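Local coordinates for putative signal transduction protein with CBS domains (Kribbella flavida, PDB 4NOC) that is of unknown function but carries two CBS domains, a module that in relatives often binds adenosyl nucleotides, and so may take part in signalling or regulation, at residues A[4-12]-A[107-115]; A[11-19]-A[34-42]. All blocks are in the same frame, centred on the assembly; numbering follows the deposited sequence.

Contact 1: residues A[4-12]-A[107-115]; sequences MHGEQMAEQ and HDDTVLEVA. With SO4 (sulfate ion), chain E.
Gly6 N donates to Asp109 O at 2.9 Å, the donor lying in the carbonyl plane. One residue on, Glu7 N reaches His107 O at 3.0 Å and meets it on a lone pair. Two successive amides of the first turn of helix 6-9, which have no carbonyl of their own helix to bond to, thus find one in the turn before helix 111-121. His5, the N-cap residue, is laid over that turn: Asp108 O sits 3.6 Å above the centre of its imidazole, on one face, and CB lies 3.4 Å from His107 O. With CG beside the backbone N and anti to the carbonyl carbon (chi1 -69°), the ring is directed over the 108-110 backbone. Replacing His5 with an alanine would probably uncover Asp108 O and open a gap beside Thr110.

Beside the polar turn the contact is apolar. Thr110 and Glu113 form a capping box that fixes the start of helix 111-121, from which Val111 and Val114 meet Met9. The selenium of Met9 rests against Val111 CG2; a bend at the third torsion (68°) brings CE tip to tip with Val114 CG1 at 3.7 Å, while Leu143 and Leu146 of helix 140-147 close round it. Met4, poorly ordered, touches Val111 less certainly. Glu7 runs alongside His107, carboxylate and imidazole planes nearly perpendicular, but its carboxylate forms a salt bridge with Lys130. His107 N donates to O3 of a sulfate probably from the crystallisation liquor; ND1 lies implausibly close to that oxygen, a doubtful contact. Backbone carbonyls thus satisfy the start of the short N-terminal helix, and apolar side chains bind it to the second CBS domain.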
HETATM    1  N   MSE A   4      -4.129 -23.519   6.683  1.00 57.79           N
HETATM    2  CA  MSE A   4      -4.419 -23.261   5.282  1.00 54.97           C
HETATM    3  C   MSE A   4      -3.154 -23.046   4.453  1.00 48.94           C
HETATM    4  O   MSE A   4      -2.053 -22.963   4.997  1.00 50.26           O
HETATM    5  CB  MSE A   4      -5.356 -22.065   5.141  1.00 54.76           C
HETATM    6  CG  MSE A   4      -4.848 -20.760   5.714  1.00 51.05           C
HETATM    7 SE   MSE A   4      -6.323 -19.499   5.878  0.68 71.88          SE
HETATM    8  CE  MSE A   4      -6.438 -19.415   7.828  1.00106.20           C
ATOM      9  N   HIS A   5      -3.314 -22.975   3.137  1.00 43.10           N
ATOM     10  CA  HIS A   5      -2.178 -22.712   2.266  1.00 40.53           C
ATOM     11  C   HIS A   5      -2.356 -21.407   1.509  1.00 36.42           C
ATOM     12  O   HIS A   5      -3.400 -20.770   1.615  1.00 36.77           O
ATOM     13  CB  HIS A   5      -1.950 -23.881   1.312  1.00 42.42           C
ATOM     14  CG  HIS A   5      -1.458 -25.118   1.993  1.00 47.21           C
ATOM     15  ND1 HIS A   5      -1.722 -26.388   1.523  1.00 58.30           N
ATOM     16  CD2 HIS A   5      -0.718 -25.278   3.113  1.00 49.33           C
ATOM     17  CE1 HIS A   5      -1.163 -27.273   2.323  1.00 62.69           C
ATOM     18  NE2 HIS A   5      -0.547 -26.634   3.299  1.00 54.65           N
ATOM     19  N   GLY A   6      -1.326 -20.998   0.765  1.00 35.59           N
ATOM     20  CA  GLY A   6      -1.373 -19.764  -0.011  1.00 31.05           C
ATOM     21  C   GLY A   6      -2.635 -19.660  -0.854  1.00 37.37           C
ATOM     22  O   GLY A   6      -3.227 -18.588  -0.974  1.00 32.31           O
ATOM     23  N   GLU A   7      -3.061 -20.790  -1.413  1.00 31.99           N
ATOM     24  CA  GLU A   7      -4.288 -20.853  -2.205  1.00 42.93           C
ATOM     25  C   GLU A   7      -5.521 -20.361  -1.444  1.00 39.22           C
ATOM     26  O   GLU A   7      -6.289 -19.553  -1.954  1.00 39.62           O
ATOM     27  CB  GLU A   7      -4.520 -22.284  -2.691  1.00 50.82           C
ATOM     28  CG  GLU A   7      -5.756 -22.449  -3.548  1.00 58.91           C
ATOM     29  CD  GLU A   7      -5.822 -23.806  -4.222  1.00 71.90           C
ATOM     30  OE1 GLU A   7      -5.082 -24.723  -3.806  1.00 78.59           O
ATOM     31  OE2 GLU A   7      -6.620 -23.957  -5.170  1.00 77.79           O
ATOM     32  N   GLN A   8      -5.716 -20.852  -0.230  1.00 39.75           N
ATOM     33  CA  GLN A   8      -6.850 -20.425   0.574  1.00 37.43           C
ATOM     34  C   GLN A   8      -6.666 -19.012   1.118  1.00 41.16           C
ATOM     35  O   GLN A   8      -7.651 -18.310   1.323  1.00 41.82           O
ATOM     36  CB  GLN A   8      -7.073 -21.386   1.730  1.00 41.20           C
ATOM     37  CG  GLN A   8      -7.527 -22.785   1.305  1.00 48.85           C
ATOM     38  CD  GLN A   8      -6.417 -23.587   0.641  1.00 53.93           C
ATOM     39  OE1 GLN A   8      -5.238 -23.418   0.960  1.00 56.36           O
ATOM     40  NE2 GLN A   8      -6.788 -24.450  -0.294  1.00 53.88           N
HETATM   41  N   MSE A   9      -5.418 -18.594   1.355  1.00 33.88           N
HETATM   42  CA  MSE A   9      -5.142 -17.248   1.871  1.00 35.24           C
HETATM   43  C   MSE A   9      -5.434 -16.154   0.844  1.00 31.29           C
HETATM   44  O   MSE A   9      -5.863 -15.055   1.195  1.00 32.08           O
HETATM   45  CB  MSE A   9      -3.680 -17.126   2.324  1.00 34.72           C
HETATM   46  CG  MSE A   9      -3.290 -18.067   3.463  1.00 35.64           C
HETATM   47 SE   MSE A   9      -1.366 -18.079   3.695  0.77 39.50          SE
HETATM   48  CE  MSE A   9      -1.142 -16.277   4.344  1.00 33.55           C
ATOM     49  N   ALA A  10      -5.207 -16.463  -0.428  1.00 30.45           N
ATOM     50  CA  ALA A  10      -5.263 -15.448  -1.474  1.00 32.16           C
ATOM     51  C   ALA A  10      -6.667 -14.906  -1.650  1.00 34.31           C
ATOM     52  O   ALA A  10      -7.653 -15.608  -1.419  1.00 32.56           O
ATOM     53  CB  ALA A  10      -4.766 -16.012  -2.784  1.00 32.38           C
ATOM     54  N   GLU A  11      -6.743 -13.653  -2.076  1.00 29.77           N
ATOM     55  CA  GLU A  11      -8.006 -13.051  -2.469  1.00 34.74           C
ATOM     56  C   GLU A  11      -7.915 -12.586  -3.913  1.00 34.41           C
ATOM     57  O   GLU A  11      -6.817 -12.357  -4.429  1.00 28.73           O
ATOM     58  CB  GLU A  11      -8.341 -11.884  -1.544  1.00 34.38           C
ATOM     59  CG  GLU A  11      -8.629 -12.354  -0.139  1.00 36.08           C
ATOM     60  CD  GLU A  11      -8.718 -11.226   0.834  1.00 50.49           C
ATOM     61  OE1 GLU A  11      -7.860 -10.328   0.750  1.00 51.54           O
ATOM     62  OE2 GLU A  11      -9.648 -11.230   1.672  1.00 55.81           O
ATOM     63  N   GLN A  12      -9.068 -12.460  -4.563  1.00 36.12           N
ATOM     64  CA  GLN A  12      -9.124 -12.021  -5.946  1.00 36.91           C
ATOM     65  C   GLN A  12      -8.597 -10.602  -6.022  1.00 40.32           C
ATOM     66  O   GLN A  12      -8.940  -9.783  -5.172  1.00 37.40           O
ATOM     67  CB  GLN A  12     -10.562 -12.044  -6.440  1.00 45.51           C
ATOM     68  CG  GLN A  12     -11.120 -13.440  -6.642  1.00 58.57           C
ATOM     69  CD  GLN A  12     -10.912 -13.941  -8.056  1.00 65.35           C
ATOM     70  OE1 GLN A  12      -9.811 -13.848  -8.602  1.00 65.67           O
ATOM     71  NE2 GLN A  12     -11.975 -14.460  -8.665  1.00 70.68           N
ATOM     72  N   HIS A 107       1.225 -21.873  -4.419  1.00 34.76           N
ATOM     73  CA  HIS A 107      -0.105 -22.061  -3.852  1.00 35.09           C
ATOM     74  C   HIS A 107      -0.107 -22.985  -2.639  1.00 31.78           C
ATOM     75  O   HIS A 107      -0.918 -22.795  -1.736  1.00 29.38           O
ATOM     76  CB  HIS A 107      -1.073 -22.601  -4.908  1.00 33.51           C
ATOM     77  CG  HIS A 107      -0.867 -24.050  -5.221  1.00 37.74           C
ATOM     78  ND1 HIS A 107       0.155 -24.495  -6.036  1.00 39.66           N
ATOM     79  CD2 HIS A 107      -1.536 -25.155  -4.815  1.00 36.79           C
ATOM     80  CE1 HIS A 107       0.109 -25.813  -6.114  1.00 38.59           C
ATOM     81  NE2 HIS A 107      -0.906 -26.239  -5.382  1.00 49.71           N
ATOM     82  N   ASP A 108       0.786 -23.975  -2.591  1.00 31.08           N
ATOM     83  CA  ASP A 108       0.790 -24.849  -1.420  1.00 32.00           C
ATOM     84  C   ASP A 108       1.717 -24.426  -0.283  1.00 36.63           C
ATOM     85  O   ASP A 108       1.927 -25.200   0.657  1.00 35.98           O
ATOM     86  CB  ASP A 108       1.020 -26.313  -1.780  1.00 37.21           C
ATOM     87  CG  ASP A 108       2.178 -26.504  -2.722  1.00 49.60           C
ATOM     88  OD1 ASP A 108       2.961 -25.547  -2.913  1.00 48.13           O
ATOM     89  OD2 ASP A 108       2.305 -27.621  -3.267  1.00 61.50           O
ATOM     90  N   ASP A 109       2.260 -23.209  -0.350  1.00 27.94           N
ATOM     91  CA  ASP A 109       3.000 -22.669   0.784  1.00 26.53           C
ATOM     92  C   ASP A 109       2.109 -22.619   2.033  1.00 35.47           C
ATOM     93  O   ASP A 109       0.906 -22.345   1.934  1.00 30.59           O
ATOM     94  CB  ASP A 109       3.443 -21.238   0.499  1.00 24.66           C
ATOM     95  CG  ASP A 109       4.705 -21.170  -0.313  1.00 29.24           C
ATOM     96  OD1 ASP A 109       5.269 -22.237  -0.645  1.00 26.89           O
ATOM     97  OD2 ASP A 109       5.145 -20.036  -0.589  1.00 28.37           O
ATOM     98  N   THR A 110       2.705 -22.824   3.208  1.00 34.28           N
ATOM     99  CA  THR A 110       1.967 -22.696   4.470  1.00 27.85           C
ATOM    100  C   THR A 110       1.871 -21.252   4.886  1.00 30.22           C
ATOM    101  O   THR A 110       2.555 -20.383   4.333  1.00 37.58           O
ATOM    102  CB  THR A 110       2.645 -23.457   5.607  1.00 27.07           C
ATOM    103  OG1 THR A 110       3.935 -22.879   5.849  1.00 28.95           O
ATOM    104  CG2 THR A 110       2.797 -24.968   5.236  1.00 29.74           C
ATOM    105  N   VAL A 111       0.999 -20.993   5.850  1.00 26.18           N
ATOM    106  CA  VAL A 111       0.833 -19.653   6.414  1.00 27.46           C
ATOM    107  C   VAL A 111       2.157 -19.161   7.019  1.00 26.35           C
ATOM    108  O   VAL A 111       2.521 -18.002   6.863  1.00 23.26           O
ATOM    109  CB  VAL A 111      -0.248 -19.654   7.519  1.00 30.80           C
ATOM    110  CG1 VAL A 111      -0.407 -18.280   8.101  1.00 31.98           C
ATOM    111  CG2 VAL A 111      -1.563 -20.109   6.954  1.00 36.20           C
ATOM    112  N   LEU A 112       2.870 -20.056   7.704  1.00 24.67           N
ATOM    113  CA  LEU A 112       4.157 -19.715   8.305  1.00 30.35           C
ATOM    114  C   LEU A 112       5.138 -19.282   7.218  1.00 29.16           C
ATOM    115  O   LEU A 112       5.806 -18.262   7.356  1.00 26.50           O
ATOM    116  CB  LEU A 112       4.714 -20.904   9.098  1.00 33.48           C
ATOM    117  CG  LEU A 112       6.042 -20.691   9.837  1.00 36.27           C
ATOM    118  CD1 LEU A 112       5.958 -19.506  10.762  1.00 26.58           C
ATOM    119  CD2 LEU A 112       6.446 -21.934  10.624  1.00 42.29           C
ATOM    120  N   GLU A 113       5.198 -20.044   6.124  1.00 26.20           N
ATOM    121  CA  GLU A 113       6.097 -19.693   5.021  1.00 23.36           C
ATOM    122  C   GLU A 113       5.760 -18.333   4.441  1.00 26.86           C
ATOM    123  O   GLU A 113       6.647 -17.496   4.237  1.00 28.78           O
ATOM    124  CB  GLU A 113       6.088 -20.774   3.942  1.00 24.30           C
ATOM    125  CG  GLU A 113       6.744 -22.061   4.435  1.00 26.18           C
ATOM    126  CD  GLU A 113       6.412 -23.281   3.592  1.00 32.79           C
ATOM    127  OE1 GLU A 113       5.457 -23.221   2.792  1.00 35.07           O
ATOM    128  OE2 GLU A 113       7.125 -24.300   3.733  1.00 34.37           O
ATOM    129  N   VAL A 114       4.481 -18.104   4.180  1.00 27.63           N
ATOM    130  CA  VAL A 114       4.075 -16.826   3.603  1.00 27.13           C
ATOM    131  C   VAL A 114       4.407 -15.693   4.558  1.00 24.26           C
ATOM    132  O   VAL A 114       4.879 -14.627   4.139  1.00 21.75           O
ATOM    133  CB  VAL A 114       2.578 -16.819   3.232  1.00 25.06           C
ATOM    134  CG1 VAL A 114       2.134 -15.440   2.797  1.00 22.27           C
ATOM    135  CG2 VAL A 114       2.341 -17.822   2.100  1.00 25.09           C
ATOM    136  N   ALA A 115       4.193 -15.928   5.847  1.00 27.69           N
ATOM    137  CA  ALA A 115       4.498 -14.904   6.841  1.00 26.52           C
ATOM    138  C   ALA A 115       5.993 -14.619   6.823  1.00 24.32           C
ATOM    139  O   ALA A 115       6.429 -13.463   6.898  1.00 28.39           O
ATOM    140  CB  ALA A 115       4.049 -15.356   8.241  1.00 25.13           C
TER
HETATM  141  S   SO4 E 201       2.961 -24.028  -8.028  0.89 74.71           S
HETATM  142  O1  SO4 E 201       4.327 -24.356  -7.634  0.89 75.60           O
HETATM  143  O2  SO4 E 201       2.323 -25.214  -8.611  0.89 74.35           O
HETATM  144  O3  SO4 E 201       2.220 -23.547  -6.862  0.89 69.43           O
HETATM  145  O4  SO4 E 201       3.008 -22.979  -9.041  0.89 78.81           O

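Contact 2: residues A[11-19]-A[34-42]; sequences EQFPVVGLD and LPGLIVVDE. With SO4 (sulfate ion), chain G.
Four backbone hydrogen bonds tie strand 15-17 to strand 36-40 in parallel register, Val15 beside Ile38, Val16 beside Val39 and Gly17 beside Val40. Ile38 is gripped through both its polar backbone atoms: its N donates to Pro14 O at 3.1 Å, and its O receives Val16 N at 2.9 Å. Val40 repeats the pattern, donating to Val16 O and accepting from Leu18 N at 2.8 Å, a bond that runs almost straight down the carbonyl (C=O...N angle 179°). Weaker CA-H...O contacts fill in between, the first from Val15 CA to Ile38 O.

Apolar side chains divide between the two faces. On the face of Val15, Ile38 and Val40, Val15 CG1 crosses Val40 at about a right angle and touches its CG1 at 3.6 Å, while its other methyl, CG2, leans on Ile38 CB. The Phe13 ring crosses Ile38 in the same way, CD2 against CG1 at 4.0 Å, and its CE2 comes close to Gly36 O. Val16, Val39 and Leu37 are on the other side: Val16 CG1 meets Leu37 CD1, and Leu18, its CG swung away from the backbone N (chi1 -155°), brings CD1 to 3.8 Å from Val39 CG1. Tightest is Pro14, whose ring carbon CG presses on the Leu34 CD1 methyl at 3.4 Å, closer than usual van der Waals contact.

At the ends of the pairing, Phe13 N donates to a sulfate oxygen, the ion probably from the crystallisation liquor, and the Asp41 carboxylate forms a salt bridge with Lys43.

Helix 22-31 makes the crossover of this beta-alpha-beta unit and covers Val16 and Leu37, with Val91 of helix 91-94 beside Val16 and Val39. Strand 46-51 pairs antiparallel along the far edge of strand 36-40, and strand 133-139 packs on Phe13, Ile38 and Val40.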
ATOM      1  N   GLU A  11      -6.743 -13.653  -2.076  1.00 29.77           N
ATOM      2  CA  GLU A  11      -8.006 -13.051  -2.469  1.00 34.74           C
ATOM      3  C   GLU A  11      -7.915 -12.586  -3.913  1.00 34.41           C
ATOM      4  O   GLU A  11      -6.817 -12.357  -4.429  1.00 28.73           O
ATOM      5  CB  GLU A  11      -8.341 -11.884  -1.544  1.00 34.38           C
ATOM      6  CG  GLU A  11      -8.629 -12.354  -0.139  1.00 36.08           C
ATOM      7  CD  GLU A  11      -8.718 -11.226   0.834  1.00 50.49           C
ATOM      8  OE1 GLU A  11      -7.860 -10.328   0.750  1.00 51.54           O
ATOM      9  OE2 GLU A  11      -9.648 -11.230   1.672  1.00 55.81           O
ATOM     10  N   GLN A  12      -9.068 -12.460  -4.563  1.00 36.12           N
ATOM     11  CA  GLN A  12      -9.124 -12.021  -5.946  1.00 36.91           C
ATOM     12  C   GLN A  12      -8.597 -10.602  -6.022  1.00 40.32           C
ATOM     13  O   GLN A  12      -8.940  -9.783  -5.172  1.00 37.40           O
ATOM     14  CB  GLN A  12     -10.562 -12.044  -6.440  1.00 45.51           C
ATOM     15  CG  GLN A  12     -11.120 -13.440  -6.642  1.00 58.57           C
ATOM     16  CD  GLN A  12     -10.912 -13.941  -8.056  1.00 65.35           C
ATOM     17  OE1 GLN A  12      -9.811 -13.848  -8.602  1.00 65.67           O
ATOM     18  NE2 GLN A  12     -11.975 -14.460  -8.665  1.00 70.68           N
ATOM     19  N   PHE A  13      -7.777 -10.313  -7.030  1.00 31.29           N
ATOM     20  CA  PHE A  13      -7.136  -9.009  -7.164  1.00 44.53           C
ATOM     21  C   PHE A  13      -7.118  -8.669  -8.654  1.00 43.26           C
ATOM     22  O   PHE A  13      -6.756  -9.508  -9.471  1.00 43.67           O
ATOM     23  CB  PHE A  13      -5.698  -9.124  -6.652  1.00 49.53           C
ATOM     24  CG  PHE A  13      -5.216  -7.936  -5.860  1.00 54.41           C
ATOM     25  CD1 PHE A  13      -5.412  -7.877  -4.490  1.00 52.74           C
ATOM     26  CD2 PHE A  13      -4.514  -6.907  -6.482  1.00 57.41           C
ATOM     27  CE1 PHE A  13      -4.946  -6.798  -3.754  1.00 60.25           C
ATOM     28  CE2 PHE A  13      -4.046  -5.820  -5.750  1.00 61.38           C
ATOM     29  CZ  PHE A  13      -4.262  -5.766  -4.382  1.00 63.10           C
ATOM     30  N   PRO A  14      -7.518  -7.447  -9.030  1.00 46.41           N
ATOM     31  CA  PRO A  14      -7.544  -7.202 -10.479  1.00 37.37           C
ATOM     32  C   PRO A  14      -6.158  -7.125 -11.119  1.00 39.67           C
ATOM     33  O   PRO A  14      -5.168  -6.633 -10.547  1.00 40.09           O
ATOM     34  CB  PRO A  14      -8.298  -5.883 -10.619  1.00 42.90           C
ATOM     35  CG  PRO A  14      -8.301  -5.287  -9.275  1.00 48.01           C
ATOM     36  CD  PRO A  14      -8.138  -6.359  -8.261  1.00 40.37           C
ATOM     37  N   VAL A  15      -6.119  -7.642 -12.335  1.00 34.50           N
ATOM     38  CA  VAL A  15      -4.901  -7.844 -13.088  1.00 38.40           C
ATOM     39  C   VAL A  15      -5.059  -7.088 -14.402  1.00 39.93           C
ATOM     40  O   VAL A  15      -6.173  -7.018 -14.946  1.00 41.25           O
ATOM     41  CB  VAL A  15      -4.731  -9.367 -13.342  1.00 37.63           C
ATOM     42  CG1 VAL A  15      -3.819  -9.650 -14.491  1.00 44.12           C
ATOM     43  CG2 VAL A  15      -4.252 -10.068 -12.064  1.00 33.89           C
ATOM     44  N   VAL A  16      -3.976  -6.485 -14.896  1.00 33.03           N
ATOM     45  CA  VAL A  16      -3.985  -5.892 -16.237  1.00 28.81           C
ATOM     46  C   VAL A  16      -2.729  -6.276 -17.011  1.00 32.79           C
ATOM     47  O   VAL A  16      -1.674  -6.528 -16.408  1.00 35.18           O
ATOM     48  CB  VAL A  16      -4.068  -4.339 -16.218  1.00 37.70           C
ATOM     49  CG1 VAL A  16      -5.412  -3.856 -15.678  1.00 31.71           C
ATOM     50  CG2 VAL A  16      -2.894  -3.745 -15.432  1.00 34.71           C
ATOM     51  N   GLY A  17      -2.840  -6.314 -18.340  1.00 31.62           N
ATOM     52  CA  GLY A  17      -1.706  -6.633 -19.188  1.00 33.63           C
ATOM     53  C   GLY A  17      -0.748  -5.465 -19.362  1.00 35.28           C
ATOM     54  O   GLY A  17      -1.148  -4.298 -19.394  1.00 33.94           O
ATOM     55  N   LEU A  18       0.532  -5.792 -19.457  1.00 35.11           N
ATOM     56  CA  LEU A  18       1.589  -4.828 -19.739  1.00 38.77           C
ATOM     57  C   LEU A  18       1.294  -3.974 -20.987  1.00 43.78           C
ATOM     58  O   LEU A  18       1.572  -2.768 -21.019  1.00 47.75           O
ATOM     59  CB  LEU A  18       2.884  -5.610 -19.923  1.00 47.49           C
ATOM     60  CG  LEU A  18       4.250  -4.988 -19.675  1.00 51.45           C
ATOM     61  CD1 LEU A  18       4.235  -4.110 -18.461  1.00 41.48           C
ATOM     62  CD2 LEU A  18       5.276  -6.101 -19.505  1.00 53.07           C
ATOM     63  N   ASP A  19       0.722  -4.587 -22.016  1.00 39.84           N
ATOM     64  CA  ASP A  19       0.416  -3.840 -23.230  1.00 42.29           C
ATOM     65  C   ASP A  19      -1.017  -3.298 -23.281  1.00 41.10           C
ATOM     66  O   ASP A  19      -1.444  -2.768 -24.294  1.00 43.50           O
ATOM     67  CB  ASP A  19       0.719  -4.688 -24.465  1.00 51.19           C
ATOM     68  CG  ASP A  19       2.125  -5.262 -24.436  1.00 63.66           C
ATOM     69  OD1 ASP A  19       3.049  -4.538 -23.994  1.00 61.56           O
ATOM     70  OD2 ASP A  19       2.300  -6.439 -24.839  1.00 73.84           O
ATOM     71  N   LEU A  34      -8.307   1.106  -5.514  1.00 67.43           N
ATOM     72  CA  LEU A  34      -7.216   0.191  -5.212  1.00 68.36           C
ATOM     73  C   LEU A  34      -5.869   0.871  -5.011  1.00 64.16           C
ATOM     74  O   LEU A  34      -5.515   1.813  -5.734  1.00 59.30           O
ATOM     75  CB  LEU A  34      -7.076  -0.820  -6.339  1.00 65.43           C
ATOM     76  CG  LEU A  34      -8.290  -1.698  -6.530  1.00 68.75           C
ATOM     77  CD1 LEU A  34      -8.251  -2.189  -7.941  1.00 67.91           C
ATOM     78  CD2 LEU A  34      -8.230  -2.841  -5.540  1.00 71.63           C
ATOM     79  N   PRO A  35      -5.093   0.356  -4.045  1.00 60.32           N
ATOM     80  CA  PRO A  35      -3.721   0.818  -3.840  1.00 60.01           C
ATOM     81  C   PRO A  35      -2.879   0.475  -5.069  1.00 55.25           C
ATOM     82  O   PRO A  35      -1.963   1.238  -5.393  1.00 52.96           O
ATOM     83  CB  PRO A  35      -3.263  -0.008  -2.640  1.00 58.49           C
ATOM     84  CG  PRO A  35      -4.057  -1.278  -2.749  1.00 51.68           C
ATOM     85  CD  PRO A  35      -5.400  -0.849  -3.250  1.00 51.98           C
ATOM     86  N   GLY A  36      -3.197  -0.639  -5.742  1.00 51.99           N
ATOM     87  CA  GLY A  36      -2.446  -1.084  -6.908  1.00 39.24           C
ATOM     88  C   GLY A  36      -3.100  -2.143  -7.783  1.00 39.03           C
ATOM     89  O   GLY A  36      -4.043  -2.825  -7.382  1.00 41.64           O
ATOM     90  N   LEU A  37      -2.596  -2.267  -9.007  1.00 38.68           N
ATOM     91  CA  LEU A  37      -3.024  -3.315  -9.924  1.00 36.51           C
ATOM     92  C   LEU A  37      -1.890  -4.319 -10.061  1.00 33.50           C
ATOM     93  O   LEU A  37      -0.723  -3.931 -10.046  1.00 36.12           O
ATOM     94  CB  LEU A  37      -3.339  -2.718 -11.301  1.00 35.44           C
ATOM     95  CG  LEU A  37      -4.514  -1.736 -11.384  1.00 40.56           C
ATOM     96  CD1 LEU A  37      -4.658  -1.162 -12.782  1.00 31.03           C
ATOM     97  CD2 LEU A  37      -5.821  -2.396 -10.936  1.00 33.84           C
ATOM     98  N   ILE A  38      -2.216  -5.603 -10.186  1.00 31.65           N
ATOM     99  CA  ILE A  38      -1.198  -6.581 -10.564  1.00 33.51           C
ATOM    100  C   ILE A  38      -1.008  -6.564 -12.083  1.00 34.46           C
ATOM    101  O   ILE A  38      -1.958  -6.733 -12.844  1.00 36.36           O
ATOM    102  CB  ILE A  38      -1.521  -7.998 -10.066  1.00 36.86           C
ATOM    103  CG1 ILE A  38      -1.339  -8.063  -8.543  1.00 35.19           C
ATOM    104  CG2 ILE A  38      -0.617  -9.021 -10.752  1.00 34.05           C
ATOM    105  CD1 ILE A  38      -1.595  -9.423  -7.967  1.00 38.21           C
ATOM    106  N   VAL A  39       0.222  -6.331 -12.518  1.00 30.85           N
ATOM    107  CA  VAL A  39       0.499  -6.248 -13.937  1.00 29.82           C
ATOM    108  C   VAL A  39       1.078  -7.577 -14.396  1.00 45.64           C
ATOM    109  O   VAL A  39       2.001  -8.098 -13.763  1.00 31.87           O
ATOM    110  CB  VAL A  39       1.537  -5.168 -14.215  1.00 32.57           C
ATOM    111  CG1 VAL A  39       1.816  -5.074 -15.718  1.00 34.58           C
ATOM    112  CG2 VAL A  39       1.065  -3.828 -13.657  1.00 28.46           C
ATOM    113  N   VAL A  40       0.549  -8.130 -15.482  1.00 32.69           N
ATOM    114  CA  VAL A  40       1.139  -9.331 -16.048  1.00 36.83           C
ATOM    115  C   VAL A  40       1.634  -9.095 -17.475  1.00 44.04           C
ATOM    116  O   VAL A  40       1.286  -8.086 -18.105  1.00 40.59           O
ATOM    117  CB  VAL A  40       0.151 -10.487 -16.038  1.00 38.05           C
ATOM    118  CG1 VAL A  40      -0.402 -10.675 -14.626  1.00 40.35           C
ATOM    119  CG2 VAL A  40      -0.975 -10.218 -17.036  1.00 38.16           C
ATOM    120  N   ASP A  41       2.444 -10.019 -17.994  1.00 49.21           N
ATOM    121  CA  ASP A  41       2.855  -9.911 -19.390  1.00 48.92           C
ATOM    122  C   ASP A  41       1.853 -10.612 -20.306  1.00 53.31           C
ATOM    123  O   ASP A  41       0.856 -11.156 -19.823  1.00 52.29           O
ATOM    124  CB  ASP A  41       4.294 -10.391 -19.598  1.00 54.70           C
ATOM    125  CG  ASP A  41       4.466 -11.902 -19.419  1.00 62.75           C
ATOM    126  OD1 ASP A  41       3.472 -12.664 -19.406  1.00 61.84           O
ATOM    127  OD2 ASP A  41       5.634 -12.337 -19.318  1.00 69.81           O
ATOM    128  N   GLU A  42       2.127 -10.605 -21.611  1.00 57.25           N
ATOM    129  CA  GLU A  42       1.205 -11.140 -22.612  1.00 60.92           C
ATOM    130  C   GLU A  42       0.725 -12.575 -22.356  1.00 63.15           C
ATOM    131  O   GLU A  42      -0.421 -12.915 -22.666  1.00 64.12           O
ATOM    132  CB  GLU A  42       1.825 -11.041 -24.008  1.00 66.98           C
TER
HETATM  133  S   SO4 G 203      -6.759 -12.904  -9.600  0.66 88.96           S
HETATM  134  O1  SO4 G 203      -7.235 -12.520  -8.283  0.66 86.78           O
HETATM  135  O2  SO4 G 203      -6.888 -14.349  -9.778  0.66 88.76           O
HETATM  136  O3  SO4 G 203      -7.549 -12.223 -10.624  0.66 88.43           O
HETATM  137  O4  SO4 G 203      -5.358 -12.508  -9.686  0.66 88.45           O
HETATM  138  O   HOH W   1       4.327  -8.795 -23.376  1.00 55.63           O

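In the fold
The N-terminal run of the chain serves both contacts: it starts in contact 1, and Glu11 and Gln12 carry it from helix 6-9 to strand 15-17 in contact 2. Their centres are about 19 Å apart, and along the sequence contact 2 is nested inside the long loop that contact 1 closes. Contact 2 builds the parallel half of the three-stranded sheet 15-17, 36-40, 46-51; contact 1 sits beside the other sheet, 104-106, 125-130, 133-139. The first residues of the chain thus pack against helix 111-121, in the second CBS domain, and then run on into strand 15-17, linking the paired domains. Near their shared end, Glu11 forms a salt bridge with Arg33 of the second subunit.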